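Local coordinates for protein lectin (Trichosanthes anguina, PDB 4HR6) that binds galactosides as a nontoxic three-chain homologue of type II ribosome-inactivating proteins, its beta-trefoil lectin chain carrying the sugar sites, at the interface of chains B and A. Numbering follows the deposited sequence. Chains: chain A, Lectin; chain B, Lectin.

The interface of chains B and A. Residues chain B 186-187, 192; chain A 90-91, 219-220.
The short helix 189-192 of chain B and the loop just before it, after strand 180-185, meet two pieces of the beta-trefoil chain A. One is the loop following strand 88-89, with A:Ser90 and A:Val91. The other is the end of strand 218-219 and the residue after it, A:Leu220. B:Leu192 closes the helix and reaches between the two pieces. Its CG lies anti to the backbone N (chi1 -169°), and with chi2 at 59° the methyl CD2 faces chain A. This methyl meets CG1 of A:Val91 tip to tip at 3.4 Å, a tight fit, and the two side chains cross at a slant. The same CD2 sits 3.7 Å from the backbone carbonyl O of A:Phe219. On the other flank, the ring edge of B:Tyr187 meets A:Val91, whose CA lies in the ring plane, 4.0 Å from CE2. The carbonyl O of A:Ser90, 3.5 Å from CE2 of B:Tyr187, stands off that plane, toward the face opposite B:Ile186. B:Ile186 backs this ring from within chain B, with CG1 over the ring centre, 3.7 Å above the plane. Its CD1 also approaches CG2 of A:Val91, at 4.4 Å. The patch is small, 129 Å² in all, and is held by van der Waals contacts of carbon with carbon and with two backbone carbonyl oxygens. It probably helps seat the RIP-like chain B on chain A, as part of a wider interface.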
# COMPACT_ATOMS: atom_id res chain seq x y z
N ILE B 186 6.65 -6.51 2.69
CA ILE B 186 5.35 -6.18 2.12
C ILE B 186 4.22 -6.04 3.14
O ILE B 186 3.13 -5.63 2.77
CB ILE B 186 4.88 -7.23 1.13
CG1 ILE B 186 4.90 -8.61 1.79
CG2 ILE B 186 5.71 -7.18 -0.13
CD1 ILE B 186 3.83 -9.51 1.26
N TYR B 187 4.46 -6.37 4.41
CA TYR B 187 3.38 -6.52 5.38
C TYR B 187 3.03 -5.18 5.98
O TYR B 187 2.79 -5.08 7.18
CB TYR B 187 3.77 -7.55 6.46
CG TYR B 187 4.11 -8.87 5.84
CD1 TYR B 187 5.41 -9.36 5.83
CD2 TYR B 187 3.15 -9.60 5.20
CE1 TYR B 187 5.72 -10.56 5.23
CE2 TYR B 187 3.45 -10.80 4.59
CZ TYR B 187 4.74 -11.27 4.62
OH TYR B 187 5.03 -12.45 4.01
N LEU B 192 1.28 -2.42 0.35
CA LEU B 192 0.39 -3.37 -0.27
C LEU B 192 -0.93 -2.75 -0.74
O LEU B 192 -1.46 -3.15 -1.77
CB LEU B 192 0.10 -4.50 0.73
CG LEU B 192 -0.61 -5.71 0.14
CD1 LEU B 192 0.23 -6.30 -0.98
CD2 LEU B 192 -0.91 -6.77 1.20
N SER A 90 2.01 -15.59 5.58
CA SER A 90 0.96 -15.24 4.61
C SER A 90 0.72 -13.74 4.62
O SER A 90 0.98 -13.06 5.62
CB SER A 90 -0.37 -15.93 4.95
OG SER A 90 -1.05 -15.27 6.04
N VAL A 91 0.18 -13.24 3.51
CA VAL A 91 -0.18 -11.82 3.38
C VAL A 91 -1.12 -11.35 4.49
O VAL A 91 -1.06 -10.20 4.90
CB VAL A 91 -0.83 -11.54 2.00
CG1 VAL A 91 -1.33 -10.10 1.92
CG2 VAL A 91 0.16 -11.83 0.89
N PHE A 219 -5.71 -5.04 4.84
CA PHE A 219 -5.80 -4.13 3.69
C PHE A 219 -5.13 -4.76 2.50
O PHE A 219 -3.91 -4.94 2.49
CB PHE A 219 -5.12 -2.79 4.01
CG PHE A 219 -5.88 -1.92 4.96
CD1 PHE A 219 -5.99 -2.26 6.30
CD2 PHE A 219 -6.48 -0.76 4.51
CE1 PHE A 219 -6.68 -1.44 7.17
CE2 PHE A 219 -7.17 0.06 5.39
CZ PHE A 219 -7.27 -0.28 6.72
N LEU A 220 -5.90 -5.12 1.49
CA LEU A 220 -5.36 -5.82 0.33
C LEU A 220 -5.22 -4.91 -0.90
O LEU A 220 -5.67 -3.76 -0.91
CB LEU A 220 -6.24 -7.02 -0.01
CG LEU A 220 -6.37 -8.10 1.07
CD1 LEU A 220 -7.43 -9.11 0.66
CD2 LEU A 220 -5.06 -8.81 1.35